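PDB 6LRF: Alr4995 protein from Nostoc sp., which acts as a bifunctional enzyme that combines arginine dihydrolase activity with ornithine cyclodeaminase activity. Local coordinates for residues L349-G354 with L438-I443; Y381-Y386 with E400-D405; Q360-A365 with E389-G394; R286-E291 with L353-L358. All blocks are in the same frame, centred on the assembly; numbering follows the deposited sequence.

Contact 1. Residues L349-G354 with L438-I443; sequences LLIDLG and LGIRTI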
loop_
_atom_site.group_PDB
_atom_site.type_symbol
_atom_site.label_atom_id
_atom_site.label_comp_id
_atom_site.label_asym_id
_atom_site.label_seq_id
_atom_site.Cartn_x
_atom_site.Cartn_y
_atom_site.Cartn_z
ATOM N N LEU B 349 -25.336 22.819 -2.249
ATOM C CA LEU B 349 -24.777 22.025 -1.164
ATOM C C LEU B 349 -25.707 22.059 0.067
ATOM O O LEU B 349 -25.977 21.023 0.691
ATOM C CB LEU B 349 -23.366 22.520 -0.824
ATOM C CG LEU B 349 -22.336 22.358 -1.958
ATOM C CD1 LEU B 349 -21.073 23.199 -1.730
ATOM C CD2 LEU B 349 -21.958 20.887 -2.162
ATOM N N LEU B 350 -26.231 23.237 0.396
ATOM C CA LEU B 350 -27.072 23.389 1.580
ATOM C C LEU B 350 -28.421 22.672 1.459
ATOM O O LEU B 350 -28.974 22.192 2.455
ATOM C CB LEU B 350 -27.313 24.861 1.869
ATOM C CG LEU B 350 -26.095 25.641 2.361
ATOM C CD1 LEU B 350 -26.462 27.102 2.653
ATOM C CD2 LEU B 350 -25.502 24.955 3.584
ATOM N N ILE B 351 -28.955 22.626 0.242
ATOM C CA ILE B 351 -30.204 21.921 -0.023
ATOM C C ILE B 351 -30.120 20.464 0.469
ATOM O O ILE B 351 -31.044 19.962 1.114
ATOM C CB ILE B 351 -30.558 21.981 -1.523
ATOM C CG1 ILE B 351 -31.173 23.339 -1.856
ATOM C CG2 ILE B 351 -31.558 20.891 -1.902
ATOM C CD1 ILE B 351 -31.308 23.598 -3.349
ATOM N N ASP B 352 -28.994 19.809 0.205
ATOM C CA ASP B 352 -28.760 18.444 0.682
ATOM C C ASP B 352 -28.705 18.310 2.203
ATOM O O ASP B 352 -29.050 17.266 2.757
ATOM C CB ASP B 352 -27.469 17.908 0.083
ATOM C CG ASP B 352 -27.546 17.792 -1.419
ATOM O OD1 ASP B 352 -26.504 17.976 -2.084
ATOM O OD2 ASP B 352 -28.662 17.521 -1.929
ATOM N N LEU B 353 -28.272 19.358 2.885
ATOM C CA LEU B 353 -28.257 19.331 4.343
ATOM C C LEU B 353 -29.634 19.639 4.913
ATOM O O LEU B 353 -29.826 19.626 6.129
ATOM C CB LEU B 353 -27.231 20.322 4.898
ATOM C CG LEU B 353 -25.785 19.849 5.030
ATOM C CD1 LEU B 353 -25.308 19.222 3.745
ATOM C CD2 LEU B 353 -24.892 21.023 5.418
ATOM N N GLY B 354 -30.595 19.927 4.044
ATOM C CA GLY B 354 -31.938 20.219 4.504
ATOM C C GLY B 354 -32.193 21.680 4.828
ATOM O O GLY B 354 -33.164 22.001 5.517
ATOM N N LEU B 438 -34.007 27.713 -6.952
ATOM C CA LEU B 438 -35.242 27.986 -6.224
ATOM C C LEU B 438 -36.205 26.805 -6.245
ATOM O O LEU B 438 -36.191 26.000 -7.173
ATOM C CB LEU B 438 -35.947 29.213 -6.812
ATOM C CG LEU B 438 -35.197 30.536 -6.716
ATOM C CD1 LEU B 438 -35.962 31.619 -7.469
ATOM C CD2 LEU B 438 -35.030 30.890 -5.257
ATOM N N GLY B 439 -37.032 26.705 -5.211
ATOM C CA GLY B 439 -38.120 25.751 -5.189
ATOM C C GLY B 439 -37.659 24.312 -5.207
ATOM O O GLY B 439 -38.266 23.464 -5.857
ATOM N N ILE B 440 -36.571 24.039 -4.494
ATOM C CA ILE B 440 -36.045 22.679 -4.375
ATOM C C ILE B 440 -35.709 22.402 -2.921
ATOM O O ILE B 440 -35.040 23.199 -2.267
ATOM C CB ILE B 440 -34.789 22.478 -5.241
ATOM C CG1 ILE B 440 -35.057 22.894 -6.685
ATOM C CG2 ILE B 440 -34.313 21.002 -5.184
ATOM C CD1 ILE B 440 -33.835 23.351 -7.447
ATOM N N ARG B 441 -36.173 21.277 -2.401
ATOM C CA ARG B 441 -35.769 20.879 -1.060
ATOM C C ARG B 441 -35.531 19.375 -1.022
ATOM O O ARG B 441 -36.054 18.625 -1.851
ATOM C CB ARG B 441 -36.820 21.288 -0.025
ATOM C CG ARG B 441 -38.148 20.556 -0.155
ATOM C CD ARG B 441 -39.180 21.211 0.749
ATOM N NE ARG B 441 -40.464 20.511 0.728
ATOM C CZ ARG B 441 -41.594 21.009 1.227
ATOM N NH1 ARG B 441 -42.712 20.306 1.169
ATOM N NH2 ARG B 441 -41.601 22.211 1.781
ATOM N N THR B 442 -34.718 18.945 -0.068
ATOM C CA THR B 442 -34.487 17.527 0.143
ATOM C C THR B 442 -35.470 17.018 1.196
ATOM O O THR B 442 -36.010 17.804 1.970
ATOM C CB THR B 442 -33.057 17.255 0.612
ATOM O OG1 THR B 442 -32.791 15.855 0.531
ATOM C CG2 THR B 442 -32.895 17.701 2.057
ATOM N N ILE B 443 -35.716 15.712 1.230
ATOM C CA ILE B 443 -36.516 15.166 2.312
ATOM C C ILE B 443 -35.807 13.966 2.915
ATOM O O ILE B 443 -36.402 12.916 3.120
ATOM C CB ILE B 443 -37.954 14.793 1.850
ATOM C CG1 ILE B 443 -37.942 14.086 0.487
ATOM C CG2 ILE B 443 -38.817 16.045 1.774
ATOM C CD1 ILE B 443 -39.322 13.700 -0.027
HETATM O O HOH W 1 -33.497 21.234 1.657
#
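The last turn of helix 340-352 passes alongside strand 440-442, with the CA atoms of I351 and R441 5.8 Å apart and those of G354 and T442 at a similar spacing. At the helix end G354 turns to positive phi (89°) and, with the residue after it, bonds back into the last turn in a Schellman motif; G354 N donates to I351 O at 3.0 Å. No direct hydrogen bond joins the two segments. Water 1 spans them instead, donating to I351 O at 2.8 Å and accepting from T442 N at 3.1 Å. Two side chains carry the packing. I351 lies beside the backbone of I440: its CG1 is beside its own backbone N (chi1 -79°), and the extended branch carries CD1 to within 4.1 Å of I440 CB, the two isoleucines crossing obliquely. T442 points at the helix end with its methyl. OG1 is anti to its own N (chi1 -168°), where it bonds to P387 O, and this leaves CG2 in the crowded position between N and C. From there CG2 comes to 3.1 Å from I351 O, a tight approach, and to 3.6 Å from G354 CA. R441 leads off the other way, to a salt bridge with E389 and a cation-pi contact with W396. Strand 440-442 is an outermost strand of its mixed sheet within the chain, so the helix end packs against a sheet edge. So aliphatic carbons lie against backbone carbonyls beside one apolar isoleucine pair, and I351 O, gripped by G354 N and the water, has the T442 methyl close against it.

Contact 2. Residues Y381-Y386 with E400-D405; sequences YVSTIY and ENQRMD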
loop_
_atom_site.group_PDB
_atom_site.type_symbol
_atom_site.label_atom_id
_atom_site.label_comp_id
_atom_site.label_asym_id
_atom_site.label_seq_id
_atom_site.Cartn_x
_atom_site.Cartn_y
_atom_site.Cartn_z
ATOM N N TYR B 381 -30.375 22.466 -12.810
ATOM C CA TYR B 381 -30.034 21.981 -11.499
ATOM C C TYR B 381 -29.549 20.530 -11.615
ATOM O O TYR B 381 -30.077 19.740 -12.417
ATOM C CB TYR B 381 -31.225 22.104 -10.558
ATOM C CG TYR B 381 -31.059 21.355 -9.256
ATOM C CD1 TYR B 381 -30.383 21.912 -8.175
ATOM C CD2 TYR B 381 -31.624 20.096 -9.099
ATOM C CE1 TYR B 381 -30.246 21.203 -6.956
ATOM C CE2 TYR B 381 -31.491 19.384 -7.910
ATOM C CZ TYR B 381 -30.799 19.930 -6.850
ATOM O OH TYR B 381 -30.711 19.183 -5.685
ATOM N N VAL B 382 -28.528 20.197 -10.829
ATOM C CA VAL B 382 -27.950 18.857 -10.843
ATOM C C VAL B 382 -28.453 18.020 -9.675
ATOM O O VAL B 382 -28.223 18.356 -8.522
ATOM C CB VAL B 382 -26.415 18.911 -10.809
ATOM C CG1 VAL B 382 -25.822 17.477 -10.831
ATOM C CG2 VAL B 382 -25.900 19.711 -11.993
ATOM N N SER B 383 -29.121 16.913 -9.980
ATOM C CA SER B 383 -29.731 16.089 -8.940
ATOM C C SER B 383 -28.699 15.324 -8.116
ATOM O O SER B 383 -27.557 15.110 -8.539
ATOM C CB SER B 383 -30.722 15.110 -9.553
ATOM O OG SER B 383 -30.032 14.288 -10.474
ATOM N N THR B 384 -29.129 14.925 -6.928
ATOM C CA THR B 384 -28.302 14.196 -5.969
ATOM C C THR B 384 -28.903 12.805 -5.772
ATOM O O THR B 384 -29.921 12.474 -6.397
ATOM C CB THR B 384 -28.238 14.940 -4.624
ATOM O OG1 THR B 384 -29.530 14.916 -4.009
ATOM C CG2 THR B 384 -27.838 16.400 -4.848
ATOM N N ILE B 385 -28.327 12.000 -4.890
ATOM C CA ILE B 385 -28.924 10.687 -4.626
ATOM C C ILE B 385 -30.161 10.793 -3.733
ATOM O O ILE B 385 -30.910 9.820 -3.586
ATOM C CB ILE B 385 -27.932 9.711 -3.954
ATOM C CG1 ILE B 385 -27.613 10.170 -2.524
ATOM C CG2 ILE B 385 -26.663 9.553 -4.793
ATOM C CD1 ILE B 385 -26.725 9.196 -1.735
ATOM N N TYR B 386 -30.371 11.962 -3.127
ATOM C CA TYR B 386 -31.341 12.064 -2.030
ATOM C C TYR B 386 -32.751 12.380 -2.481
ATOM O O TYR B 386 -32.931 13.064 -3.491
ATOM C CB TYR B 386 -30.874 13.120 -1.030
ATOM C CG TYR B 386 -29.587 12.719 -0.387
ATOM C CD1 TYR B 386 -29.553 11.678 0.535
ATOM C CD2 TYR B 386 -28.395 13.351 -0.724
ATOM C CE1 TYR B 386 -28.373 11.282 1.117
ATOM C CE2 TYR B 386 -27.204 12.965 -0.143
ATOM C CZ TYR B 386 -27.199 11.930 0.780
ATOM O OH TYR B 386 -26.011 11.534 1.362
ATOM N N GLU B 400 -39.402 11.648 -9.104
ATOM C CA GLU B 400 -39.325 10.207 -9.342
ATOM C C GLU B 400 -38.036 9.795 -10.065
ATOM O O GLU B 400 -37.401 10.616 -10.746
ATOM C CB GLU B 400 -40.531 9.740 -10.158
ATOM C CG GLU B 400 -41.838 9.796 -9.390
ATOM C CD GLU B 400 -43.023 9.351 -10.229
ATOM O OE1 GLU B 400 -42.803 8.832 -11.348
ATOM O OE2 GLU B 400 -44.172 9.526 -9.766
ATOM N N ASN B 401 -37.668 8.520 -9.907
ATOM C CA ASN B 401 -36.483 7.931 -10.531
ATOM C C ASN B 401 -35.199 8.634 -10.119
ATOM O O ASN B 401 -34.286 8.804 -10.933
ATOM C CB ASN B 401 -36.608 7.938 -12.056
ATOM C CG ASN B 401 -37.848 7.210 -12.534
ATOM O OD1 ASN B 401 -38.555 7.688 -13.417
ATOM N ND2 ASN B 401 -38.131 6.053 -11.933
ATOM N N GLN B 402 -35.130 9.019 -8.848
ATOM C CA GLN B 402 -34.020 9.819 -8.344
ATOM C C GLN B 402 -32.676 9.147 -8.589
ATOM O O GLN B 402 -32.498 7.977 -8.299
ATOM C CB GLN B 402 -34.197 10.076 -6.850
ATOM C CG GLN B 402 -33.205 11.086 -6.266
ATOM C CD GLN B 402 -33.516 12.517 -6.669
ATOM O OE1 GLN B 402 -34.680 12.910 -6.739
ATOM N NE2 GLN B 402 -32.473 13.307 -6.916
ATOM N N ARG B 403 -31.735 9.890 -9.150
ATOM C CA ARG B 403 -30.331 9.479 -9.119
ATOM C C ARG B 403 -29.447 10.703 -9.221
ATOM O O ARG B 403 -29.905 11.780 -9.606
ATOM C CB ARG B 403 -29.984 8.501 -10.241
ATOM C CG ARG B 403 -30.277 8.992 -11.618
ATOM C CD ARG B 403 -29.391 8.230 -12.629
ATOM N NE ARG B 403 -28.047 8.774 -12.588
ATOM C CZ ARG B 403 -27.008 8.303 -13.265
ATOM N NH1 ARG B 403 -27.141 7.251 -14.059
ATOM N NH2 ARG B 403 -25.833 8.904 -13.147
HETATM N N MSE B 404 -28.181 10.545 -8.880
HETATM C CA MSE B 404 -27.286 11.683 -8.952
HETATM C C MSE B 404 -26.956 12.013 -10.397
HETATM O O MSE B 404 -27.073 11.162 -11.292
HETATM C CB MSE B 404 -25.998 11.421 -8.169
HETATM C CG MSE B 404 -25.128 10.363 -8.805
HETATM SE SE MSE B 404 -23.330 10.355 -7.983
HETATM C CE MSE B 404 -23.771 11.110 -6.218
ATOM N N ASP B 405 -26.560 13.270 -10.600
ATOM C CA ASP B 405 -26.014 13.758 -11.859
ATOM C C ASP B 405 -27.035 13.735 -12.982
ATOM O O ASP B 405 -26.680 13.568 -14.151
ATOM C CB ASP B 405 -24.777 12.954 -12.255
ATOM C CG ASP B 405 -23.599 13.201 -11.317
ATOM O OD1 ASP B 405 -23.593 14.242 -10.617
ATOM O OD2 ASP B 405 -22.689 12.354 -11.270
HETATM O O HOH W 2 -31.680 16.317 -5.947
HETATM O O HOH W 3 -24.891 15.134 -8.050
#
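Q402 and S383 face each other across two irregular, roughly antiparallel loop segments, while I385 and M404, a selenomethionine, lie side by side and point the same way. The Q402 chain starts with CG anti to its N (chi1 -171°) and bends at chi2 (74°), which turns the amide so that NE2 points in its own plane at T384 O (2.7 Å, almost straight), while Y386 O lies over the flat of the group, 3.3 Å from CD, without a hydrogen bond. S383 answers with OG in the crowded position between its N and C; from there OG donates to R403 O at 2.7 Å, nearly along the C=O axis, and also bonds to G406. The S383 carbonyl accepts from D405 N at 2.9 Å and from water 3, which donates to D405 OD1; OD1 also bonds to H554 ND1 on helix 554-567. I385 CG2 meets M404 CE at 3.6 Å, and A648 and N644 of a second subunit pack on them. Water 2 links T384 N with Y381 OH and, weakly, Q402 NE2. The loops are thus clamped by backbone carbonyls, each met by an N-H or hydroxyl, with an apolar pair at the subunit boundary.

Contact 3. Residues Q360-A365 with E389-G394; sequences QDERDA and EVRING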
loop_
_atom_site.group_PDB
_atom_site.type_symbol
_atom_site.label_atom_id
_atom_site.label_comp_id
_atom_site.label_asym_id
_atom_site.label_seq_id
_atom_site.Cartn_x
_atom_site.Cartn_y
_atom_site.Cartn_z
ATOM N N GLN B 360 -42.212 32.303 3.841
ATOM C CA GLN B 360 -42.697 33.373 2.977
ATOM C C GLN B 360 -41.711 33.670 1.850
ATOM O O GLN B 360 -42.013 34.440 0.931
ATOM C CB GLN B 360 -42.968 34.647 3.784
ATOM C CG GLN B 360 -44.450 35.010 3.914
ATOM C CD GLN B 360 -45.078 35.449 2.592
ATOM O OE1 GLN B 360 -46.060 34.858 2.131
ATOM N NE2 GLN B 360 -44.511 36.488 1.979
ATOM N N ASP B 361 -40.533 33.059 1.915
ATOM C CA ASP B 361 -39.530 33.255 0.873
ATOM C C ASP B 361 -39.537 32.108 -0.137
ATOM O O ASP B 361 -38.770 32.119 -1.107
ATOM C CB ASP B 361 -38.141 33.414 1.488
ATOM C CG ASP B 361 -38.018 34.676 2.317
ATOM O OD1 ASP B 361 -38.917 35.541 2.205
ATOM O OD2 ASP B 361 -37.026 34.801 3.076
ATOM N N GLU B 362 -40.409 31.129 0.105
ATOM C CA GLU B 362 -40.630 30.025 -0.819
ATOM C C GLU B 362 -41.063 30.547 -2.183
ATOM O O GLU B 362 -41.920 31.428 -2.281
ATOM C CB GLU B 362 -41.701 29.065 -0.283
ATOM C CG GLU B 362 -41.231 28.028 0.727
ATOM C CD GLU B 362 -42.243 26.897 0.912
ATOM O OE1 GLU B 362 -42.036 26.029 1.788
ATOM O OE2 GLU B 362 -43.248 26.861 0.171
ATOM N N ARG B 363 -40.474 30.000 -3.237
ATOM C CA ARG B 363 -40.864 30.349 -4.593
ATOM C C ARG B 363 -40.871 29.101 -5.470
ATOM O O ARG B 363 -40.329 28.067 -5.083
ATOM C CB ARG B 363 -39.927 31.418 -5.151
ATOM C CG ARG B 363 -40.171 32.785 -4.525
ATOM C CD ARG B 363 -39.053 33.731 -4.842
ATOM N NE ARG B 363 -39.013 33.995 -6.275
ATOM C CZ ARG B 363 -37.967 34.504 -6.917
ATOM N NH1 ARG B 363 -36.862 34.828 -6.250
ATOM N NH2 ARG B 363 -38.031 34.695 -8.230
ATOM N N ASP B 364 -41.505 29.197 -6.637
ATOM C CA ASP B 364 -41.545 28.093 -7.594
ATOM C C ASP B 364 -40.176 27.899 -8.231
ATOM O O ASP B 364 -39.454 28.872 -8.458
ATOM C CB ASP B 364 -42.593 28.349 -8.688
ATOM C CG ASP B 364 -44.016 28.372 -8.143
ATOM O OD1 ASP B 364 -44.240 27.910 -6.998
ATOM O OD2 ASP B 364 -44.913 28.852 -8.870
ATOM N N ALA B 365 -39.817 26.649 -8.512
ATOM C CA ALA B 365 -38.595 26.374 -9.255
ATOM C C ALA B 365 -38.704 27.014 -10.637
ATOM O O ALA B 365 -39.768 27.004 -11.249
ATOM C CB ALA B 365 -38.362 24.868 -9.366
ATOM N N GLU B 389 -37.924 17.150 -3.397
ATOM C CA GLU B 389 -39.206 17.737 -3.800
ATOM C C GLU B 389 -38.951 19.060 -4.523
ATOM O O GLU B 389 -37.985 19.759 -4.211
ATOM C CB GLU B 389 -40.117 17.956 -2.584
ATOM C CG GLU B 389 -40.786 16.695 -2.037
ATOM C CD GLU B 389 -41.503 16.912 -0.691
ATOM O OE1 GLU B 389 -41.430 18.025 -0.122
ATOM O OE2 GLU B 389 -42.143 15.961 -0.193
ATOM N N VAL B 390 -39.801 19.390 -5.499
ATOM C CA VAL B 390 -39.703 20.659 -6.225
ATOM C C VAL B 390 -41.055 21.405 -6.239
ATOM O O VAL B 390 -42.115 20.778 -6.240
ATOM C CB VAL B 390 -39.210 20.431 -7.665
ATOM C CG1 VAL B 390 -37.835 19.756 -7.648
ATOM C CG2 VAL B 390 -40.174 19.546 -8.422
ATOM N N ARG B 391 -41.019 22.737 -6.234
ATOM C CA ARG B 391 -42.244 23.544 -6.099
ATOM C C ARG B 391 -42.712 24.042 -7.464
ATOM O O ARG B 391 -42.024 24.830 -8.119
ATOM C CB ARG B 391 -42.016 24.727 -5.155
ATOM C CG ARG B 391 -43.292 25.327 -4.509
ATOM C CD ARG B 391 -42.888 26.463 -3.564
ATOM N NE ARG B 391 -43.998 27.136 -2.889
ATOM C CZ ARG B 391 -44.529 28.294 -3.288
ATOM N NH1 ARG B 391 -44.082 28.896 -4.380
ATOM N NH2 ARG B 391 -45.520 28.848 -2.604
ATOM N N ILE B 392 -43.869 23.545 -7.898
ATOM C CA ILE B 392 -44.437 23.893 -9.200
ATOM C C ILE B 392 -45.810 24.511 -8.948
ATOM O O ILE B 392 -46.648 23.896 -8.283
ATOM C CB ILE B 392 -44.564 22.659 -10.126
ATOM C CG1 ILE B 392 -43.314 21.775 -10.040
ATOM C CG2 ILE B 392 -44.889 23.070 -11.582
ATOM C CD1 ILE B 392 -42.042 22.477 -10.491
ATOM N N ASN B 393 -46.016 25.725 -9.460
ATOM C CA ASN B 393 -47.199 26.547 -9.168
ATOM C C ASN B 393 -47.721 26.384 -7.728
ATOM O O ASN B 393 -48.850 25.946 -7.509
ATOM C CB ASN B 393 -48.321 26.247 -10.170
ATOM C CG ASN B 393 -49.423 27.341 -10.184
ATOM O OD1 ASN B 393 -49.228 28.455 -9.693
ATOM N ND2 ASN B 393 -50.574 27.010 -10.756
ATOM N N GLY B 394 -46.865 26.703 -6.758
ATOM C CA GLY B 394 -47.239 26.749 -5.353
ATOM C C GLY B 394 -47.332 25.418 -4.639
ATOM O O GLY B 394 -47.716 25.353 -3.476
#
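Strand 388-392 and the tight turn that follows it form one arm of a beta-hairpin with strand 395-400, and the loop leading into strand 366-369 lies across this arm. N393 and G394 both have positive phi, as in a type I' turn. The contact centres on R391. Its chain is extended from CG to NE, CG anti to the backbone N (chi1 -158°), and it runs past R363 O to place the guanidinium between two acids. D364, with CG beside its own N (chi1 -65°), sets OD1 2.8 Å from R391 NH1 in a salt bridge. The same OD1 accepts from G394 N at 2.9 Å, the donor lying above the carboxylate plane, so one oxygen ties both the arginine and the turn. E362 crosses R391 at about a right angle and completes the network: OE2 lies 3.2 Å from NE, a weak, strongly bent hydrogen bond (121° at H) within the salt bridge, while W396 NE1 is its stronger partner. The guanidinium is flanked on both faces, E362 CB over one toward the rim and G394 CA over the centre of the opposite one. Between the backbones, A365 N donates to R391 O at 2.9 Å, in the carbonyl plane. Two carboxylates close to R391 would be expected to stabilise its positive charge. The arrangement is that of a surface salt-bridge network pinning a crossing loop to a beta-hairpin end.

Contact 4. Residues R286-E291 with L353-L358; sequences RIIRIE and LGAVDL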
loop_
_atom_site.group_PDB
_atom_site.type_symbol
_atom_site.label_atom_id
_atom_site.label_comp_id
_atom_site.label_asym_id
_atom_site.label_seq_id
_atom_site.Cartn_x
_atom_site.Cartn_y
_atom_site.Cartn_z
ATOM N N ARG B 286 -28.844 35.838 1.145
ATOM C CA ARG B 286 -30.007 34.983 1.274
ATOM C C ARG B 286 -30.042 34.470 2.707
ATOM O O ARG B 286 -29.025 34.047 3.242
ATOM C CB ARG B 286 -29.925 33.839 0.266
ATOM C CG ARG B 286 -31.158 32.986 0.139
ATOM C CD ARG B 286 -31.089 32.197 -1.148
ATOM N NE ARG B 286 -32.026 31.081 -1.168
ATOM C CZ ARG B 286 -32.326 30.389 -2.265
ATOM N NH1 ARG B 286 -31.765 30.726 -3.419
ATOM N NH2 ARG B 286 -33.188 29.371 -2.212
ATOM N N ILE B 287 -31.196 34.529 3.351
ATOM C CA ILE B 287 -31.296 33.955 4.678
ATOM C C ILE B 287 -31.840 32.525 4.556
ATOM O O ILE B 287 -32.824 32.279 3.865
ATOM C CB ILE B 287 -32.179 34.812 5.600
ATOM C CG1 ILE B 287 -31.469 36.134 5.924
ATOM C CG2 ILE B 287 -32.507 34.061 6.893
ATOM C CD1 ILE B 287 -32.309 37.111 6.748
ATOM N N ILE B 288 -31.162 31.574 5.181
ATOM C CA ILE B 288 -31.645 30.200 5.172
ATOM C C ILE B 288 -31.978 29.765 6.596
ATOM O O ILE B 288 -31.506 30.356 7.568
ATOM C CB ILE B 288 -30.616 29.235 4.537
ATOM C CG1 ILE B 288 -29.284 29.304 5.276
ATOM C CG2 ILE B 288 -30.419 29.547 3.065
ATOM C CD1 ILE B 288 -29.054 28.144 6.231
ATOM N N ARG B 289 -32.807 28.740 6.720
ATOM C CA ARG B 289 -33.120 28.183 8.033
ATOM C C ARG B 289 -32.691 26.715 8.074
ATOM O O ARG B 289 -32.847 25.987 7.092
ATOM C CB ARG B 289 -34.614 28.340 8.331
ATOM C CG ARG B 289 -35.065 27.894 9.711
ATOM C CD ARG B 289 -36.532 28.246 9.911
ATOM N NE ARG B 289 -37.115 27.592 11.078
ATOM C CZ ARG B 289 -37.068 28.090 12.309
ATOM N NH1 ARG B 289 -36.447 29.247 12.530
ATOM N NH2 ARG B 289 -37.635 27.431 13.318
ATOM N N ILE B 290 -32.112 26.294 9.196
ATOM C CA ILE B 290 -31.725 24.895 9.387
ATOM C C ILE B 290 -32.264 24.422 10.743
ATOM O O ILE B 290 -32.156 25.135 11.735
ATOM C CB ILE B 290 -30.190 24.716 9.290
ATOM C CG1 ILE B 290 -29.798 23.263 9.518
ATOM C CG2 ILE B 290 -29.456 25.626 10.259
ATOM C CD1 ILE B 290 -30.160 22.370 8.355
ATOM N N GLU B 291 -32.895 23.246 10.762
ATOM C CA GLU B 291 -33.493 22.677 11.971
ATOM C C GLU B 291 -32.981 21.260 12.254
ATOM O O GLU B 291 -32.661 20.509 11.334
ATOM C CB GLU B 291 -35.016 22.622 11.855
ATOM C CG GLU B 291 -35.760 23.921 12.079
ATOM C CD GLU B 291 -37.282 23.711 12.127
ATOM O OE1 GLU B 291 -37.721 22.541 12.049
ATOM O OE2 GLU B 291 -38.037 24.706 12.256
ATOM N N LEU B 353 -28.272 19.358 2.885
ATOM C CA LEU B 353 -28.257 19.331 4.343
ATOM C C LEU B 353 -29.634 19.639 4.913
ATOM O O LEU B 353 -29.826 19.626 6.129
ATOM C CB LEU B 353 -27.231 20.322 4.898
ATOM C CG LEU B 353 -25.785 19.849 5.030
ATOM C CD1 LEU B 353 -25.308 19.222 3.745
ATOM C CD2 LEU B 353 -24.892 21.023 5.418
ATOM N N GLY B 354 -30.595 19.927 4.044
ATOM C CA GLY B 354 -31.938 20.219 4.504
ATOM C C GLY B 354 -32.193 21.680 4.828
ATOM O O GLY B 354 -33.164 22.001 5.517
ATOM N N ALA B 355 -31.325 22.569 4.349
ATOM C CA ALA B 355 -31.580 24.001 4.471
ATOM C C ALA B 355 -32.842 24.344 3.685
ATOM O O ALA B 355 -33.044 23.850 2.576
ATOM C CB ALA B 355 -30.398 24.816 3.968
ATOM N N VAL B 356 -33.708 25.157 4.277
ATOM C CA VAL B 356 -34.944 25.544 3.616
ATOM C C VAL B 356 -35.088 27.054 3.653
ATOM O O VAL B 356 -34.318 27.757 4.331
ATOM C CB VAL B 356 -36.192 24.893 4.266
ATOM C CG1 VAL B 356 -36.087 23.351 4.225
ATOM C CG2 VAL B 356 -36.368 25.392 5.686
ATOM N N ASP B 357 -36.069 27.535 2.897
ATOM C CA ASP B 357 -36.454 28.937 2.910
ATOM C C ASP B 357 -37.393 29.184 4.087
ATOM O O ASP B 357 -38.159 28.287 4.480
ATOM C CB ASP B 357 -37.146 29.320 1.591
ATOM C CG ASP B 357 -36.205 29.250 0.380
ATOM O OD1 ASP B 357 -34.973 29.106 0.569
ATOM O OD2 ASP B 357 -36.703 29.317 -0.765
ATOM N N LEU B 358 -37.323 30.392 4.650
ATOM C CA LEU B 358 -38.379 30.887 5.528
ATOM C C LEU B 358 -39.664 30.805 4.694
ATOM O O LEU B 358 -39.644 31.155 3.511
ATOM C CB LEU B 358 -38.090 32.319 6.005
ATOM C CG LEU B 358 -36.626 32.718 6.257
ATOM C CD1 LEU B 358 -36.478 34.226 6.435
ATOM C CD2 LEU B 358 -36.027 31.986 7.452
HETATM O O HOH W 4 -35.460 32.463 3.130
HETATM O O HOH W 5 -33.652 21.984 8.344
#
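R289 and V356 form a single antiparallel hydrogen-bonded bridge, R289 N to V356 O at 3.0 Å and V356 N to R289 O at 3.1 Å, both nearly straight. On either side of it the backbones are joined through water: water 4 links I287 O with L358 N, and water 5 links E291 N with G354 O. The side chains take quite different shapes. On one face L358 forks over strand 280-292, CD1 4.0 Å from I287 CG2 and CD2 at the same distance from R289 CB. R289 stays extended with CG anti to its N (chi1 -176°), and its end leads off to grip E291 OE2 side-on with NE and NH2, both on the anti lone pair, while NH1 forms a salt bridge with E332 on the neighbouring strand 329-337. On the other face I288 puts CG1 in the crowded position between N and C (chi1 57°), with CD1 4.2 Å from A355 CB. I290 has CG1 anti to its N and turns at chi2 (73°), which sets CD1 3.5 Å from L353 O. R286, another extended arginine, presents its guanidinium edge to D357, NH2 lying 3.3 Å from OD1 in a salt bridge whose hydrogen bond is weak; the two planes are steeply inclined. Strand 329-337 bonds R286, I288 and I290, so the loop takes R289 N and O directly and I287 O and E291 N through water.

Overall arrangement
From the N terminus, contact 4 closes first: strand 280-292 is rejoined by the loop at 353-358 after helix 299-310, strands 313-320 and 329-337, and helix 340-352. Contact 1 starts on the end of that helix, sharing L353 and G354 with contact 4, and closes a longer loop at strand 440-442. Contacts 2 and 3 fall within that loop and cross: 360-365 opens, 381-386 follows, then 389-394 and 400-405 close in the same order. Strands 388-392 and 440-442 are neighbours, so contacts 1 and 3 meet in one sheet. Contacts 4 and 1 bridge strand 280-292 to that sheet; contact 3 holds a loop to it; contact 2 clamps two loops beside helix 554-567 and the second subunit.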